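Local coordinates for NreA protein (Staphylococcus carnosus subsp. carnosus TM300, PDB 4IUH) that probably acts as a cytosolic GAF-domain nitrate receptor in the staphylococcal nitrate regulation system, and holds iodide in this crystal structure, at residues G87-V95 and L143-R151. Residues are numbered along the deposited sequence; the frame is centred on the assembly and turned at random.
Sequences GSRKIVEDV and LPEGSTTFR
Ile91, in the short edge strand 90-92, faces Thr148 with 6.8 Å between their CA atoms, with 6.3 Å between the CA atoms of Glu93 and Leu143; the partner 143-151 is an irregular loop with a type II turn at Pro144-Ser147 and a type I turn at Gly146-Thr149. Arg89 makes the direct hydrogen bonds of the contact. Bent at chi3 (57°), its chain brings the guanidinium end-on to Phe150 O, which accepts from NH1 (2.8 Å) and NH2 (3.1 Å), with that oxygen lying almost in the guanidinium plane. NH1 also donates to Thr148 O (2.7 Å) from above that carbonyl's plane, so two loop carbonyls and a salt bridge from NE to Glu162 fix the group's rotation. Next to it, Ile91 CD1 presses on Thr148 CB at 3.5 Å, a tight fit, the two side chains crossing at about a right angle, and Ile91 CG2 meets Leu143 CD1 (3.7 Å). Leu143 CD1 also lies 3.4 Å from Glu93 OE1, and a water joins Glu93 O and OE1 to Leu143 N. Leu143 and Phe150 also touch strand 115-125, and Phe150 reaches helix 25-36. The loop following strand 128-138 is thus pinned along edge strand 90-92 of the antiparallel sheet of a GAF domain.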
loop_
_atom_site.group_PDB
_atom_site.type_symbol
_atom_site.label_atom_id
_atom_site.label_comp_id
_atom_site.label_asym_id
_atom_site.label_seq_id
_atom_site.Cartn_x
_atom_site.Cartn_y
_atom_site.Cartn_z
ATOM N N GLY A 87 6.168 -8.673 6.915
ATOM C CA GLY A 87 6.913 -7.536 7.425
ATOM C C GLY A 87 7.941 -6.998 6.441
ATOM O O GLY A 87 8.758 -6.153 6.796
ATOM N N SER A 88 7.905 -7.486 5.202
ATOM C CA SER A 88 8.821 -7.015 4.164
ATOM C C SER A 88 8.061 -6.488 2.946
ATOM O O SER A 88 6.911 -6.855 2.715
ATOM C CB SER A 88 9.777 -8.128 3.747
ATOM O OG SER A 88 9.066 -9.222 3.200
ATOM N N ARG A 89 8.704 -5.627 2.166
ATOM C CA ARG A 89 8.008 -4.965 1.066
ATOM C C ARG A 89 7.736 -5.917 -0.088
ATOM O O ARG A 89 8.421 -6.924 -0.228
ATOM C CB ARG A 89 8.767 -3.717 0.591
ATOM C CG ARG A 89 10.124 -3.981 -0.044
ATOM C CD ARG A 89 10.879 -2.669 -0.214
ATOM N NE ARG A 89 11.020 -1.980 1.067
ATOM C CZ ARG A 89 11.360 -0.702 1.209
ATOM N NH1 ARG A 89 11.608 0.055 0.147
ATOM N NH2 ARG A 89 11.451 -0.182 2.425
ATOM N N LYS A 90 6.719 -5.610 -0.889
ATOM C CA LYS A 90 6.456 -6.362 -2.115
ATOM C C LYS A 90 6.533 -5.445 -3.325
ATOM O O LYS A 90 5.900 -4.390 -3.359
ATOM C CB LYS A 90 5.089 -7.051 -2.081
ATOM C CG LYS A 90 4.828 -7.899 -3.336
ATOM C CD LYS A 90 3.442 -8.548 -3.332
ATOM C CE LYS A 90 3.272 -9.523 -4.502
ATOM N NZ LYS A 90 4.335 -10.577 -4.513
ATOM N N ILE A 91 7.315 -5.848 -4.316
ATOM C CA ILE A 91 7.525 -5.029 -5.502
ATOM C C ILE A 91 7.017 -5.736 -6.751
ATOM O O ILE A 91 7.412 -6.866 -7.050
ATOM C CB ILE A 91 9.010 -4.669 -5.675
ATOM C CG1 ILE A 91 9.482 -3.828 -4.488
ATOM C CG2 ILE A 91 9.228 -3.914 -6.972
ATOM C CD1 ILE A 91 10.933 -4.006 -4.156
ATOM N N VAL A 92 6.122 -5.069 -7.472
ATOM C CA VAL A 92 5.587 -5.626 -8.701
ATOM C C VAL A 92 5.788 -4.665 -9.861
ATOM O O VAL A 92 5.031 -3.706 -10.012
ATOM C CB VAL A 92 4.096 -5.940 -8.576
ATOM C CG1 VAL A 92 3.616 -6.663 -9.835
ATOM C CG2 VAL A 92 3.840 -6.775 -7.335
ATOM N N GLU A 93 6.802 -4.935 -10.678
ATOM C CA GLU A 93 7.118 -4.081 -11.821
ATOM C C GLU A 93 6.024 -4.147 -12.881
ATOM O O GLU A 93 5.729 -3.149 -13.528
ATOM C CB GLU A 93 8.462 -4.482 -12.443
ATOM C CG GLU A 93 9.618 -4.593 -11.459
ATOM C CD GLU A 93 10.274 -3.258 -11.150
ATOM O OE1 GLU A 93 9.831 -2.218 -11.696
ATOM O OE2 GLU A 93 11.246 -3.246 -10.359
ATOM N N ASP A 94 5.429 -5.329 -13.051
ATOM C CA ASP A 94 4.453 -5.569 -14.115
ATOM C C ASP A 94 3.309 -6.431 -13.595
ATOM O O ASP A 94 3.389 -7.665 -13.578
ATOM C CB ASP A 94 5.138 -6.240 -15.313
ATOM C CG ASP A 94 4.248 -6.308 -16.553
ATOM O OD1 ASP A 94 3.008 -6.225 -16.432
ATOM O OD2 ASP A 94 4.800 -6.463 -17.664
ATOM N N VAL A 95 2.232 -5.771 -13.188
ATOM C CA VAL A 95 1.109 -6.461 -12.573
ATOM C C VAL A 95 0.472 -7.491 -13.509
ATOM O O VAL A 95 0.213 -8.626 -13.102
ATOM C CB VAL A 95 0.052 -5.467 -12.058
ATOM C CG1 VAL A 95 -1.206 -6.203 -11.632
ATOM C CG2 VAL A 95 0.618 -4.653 -10.901
ATOM N N LEU A 143 7.737 1.640 -12.499
ATOM C CA LEU A 143 8.096 2.124 -11.179
ATOM C C LEU A 143 9.314 3.026 -11.321
ATOM O O LEU A 143 10.252 2.686 -12.039
ATOM C CB LEU A 143 8.437 0.959 -10.255
ATOM C CG LEU A 143 7.311 -0.000 -9.892
ATOM C CD1 LEU A 143 7.861 -1.167 -9.075
ATOM C CD2 LEU A 143 6.208 0.728 -9.119
ATOM N N PRO A 144 9.301 4.180 -10.642
ATOM C CA PRO A 144 10.453 5.088 -10.676
ATOM C C PRO A 144 11.693 4.389 -10.144
ATOM O O PRO A 144 11.582 3.540 -9.261
ATOM C CB PRO A 144 10.040 6.235 -9.747
ATOM C CG PRO A 144 8.917 5.715 -8.941
ATOM C CD PRO A 144 8.218 4.687 -9.787
ATOM N N GLU A 145 12.852 4.728 -10.692
ATOM C CA GLU A 145 14.088 4.069 -10.303
ATOM C C GLU A 145 14.399 4.277 -8.827
ATOM O O GLU A 145 14.318 5.396 -8.314
ATOM C CB GLU A 145 15.250 4.569 -11.158
ATOM C CG GLU A 145 16.585 3.956 -10.791
ATOM C CD GLU A 145 17.634 4.189 -11.851
ATOM O OE1 GLU A 145 17.307 4.043 -13.048
ATOM O OE2 GLU A 145 18.784 4.524 -11.489
ATOM N N GLY A 146 14.749 3.191 -8.147
ATOM C CA GLY A 146 15.137 3.260 -6.753
ATOM C C GLY A 146 13.958 3.192 -5.806
ATOM O O GLY A 146 14.139 3.094 -4.592
ATOM N N SER A 147 12.747 3.228 -6.358
ATOM C CA SER A 147 11.533 3.185 -5.541
ATOM C C SER A 147 11.363 1.841 -4.832
ATOM O O SER A 147 10.409 1.639 -4.081
ATOM C CB SER A 147 10.288 3.523 -6.374
ATOM O OG SER A 147 9.995 2.508 -7.318
ATOM N N THR A 148 12.297 0.928 -5.070
ATOM C CA THR A 148 12.314 -0.348 -4.378
ATOM C C THR A 148 13.055 -0.223 -3.048
ATOM O O THR A 148 12.757 -0.925 -2.090
ATOM C CB THR A 148 12.988 -1.425 -5.243
ATOM O OG1 THR A 148 14.398 -1.180 -5.317
ATOM C CG2 THR A 148 12.393 -1.422 -6.649
ATOM N N THR A 149 14.023 0.687 -3.005
ATOM C CA THR A 149 14.833 0.931 -1.821
ATOM C C THR A 149 14.264 2.151 -1.065
ATOM O O THR A 149 14.878 2.689 -0.131
ATOM C CB THR A 149 16.312 1.138 -2.241
ATOM O OG1 THR A 149 17.196 0.627 -1.233
ATOM C CG2 THR A 149 16.620 2.610 -2.551
ATOM N N PHE A 150 13.068 2.561 -1.477
ATOM C CA PHE A 150 12.367 3.723 -0.922
ATOM C C PHE A 150 12.194 3.658 0.603
ATOM O O PHE A 150 11.866 2.606 1.149
ATOM C CB PHE A 150 11.000 3.866 -1.610
ATOM C CG PHE A 150 10.164 4.996 -1.078
ATOM C CD1 PHE A 150 10.326 6.283 -1.566
ATOM C CD2 PHE A 150 9.218 4.773 -0.096
ATOM C CE1 PHE A 150 9.566 7.327 -1.077
ATOM C CE2 PHE A 150 8.456 5.809 0.400
ATOM C CZ PHE A 150 8.629 7.090 -0.095
ATOM N N ARG A 151 12.409 4.790 1.275
ATOM C CA ARG A 151 12.330 4.852 2.734
ATOM C C ARG A 151 11.088 5.574 3.257
ATOM O O ARG A 151 10.748 6.664 2.798
ATOM C CB ARG A 151 13.574 5.524 3.327
ATOM C CG ARG A 151 14.892 4.875 2.956
ATOM C CD ARG A 151 14.923 3.407 3.340
ATOM N NE ARG A 151 14.473 3.163 4.710
ATOM C CZ ARG A 151 15.231 3.327 5.794
ATOM N NH1 ARG A 151 16.487 3.748 5.682
ATOM N NH2 ARG A 151 14.728 3.078 6.998
HETATM O O HOH W 1 7.934 -0.949 -13.308
#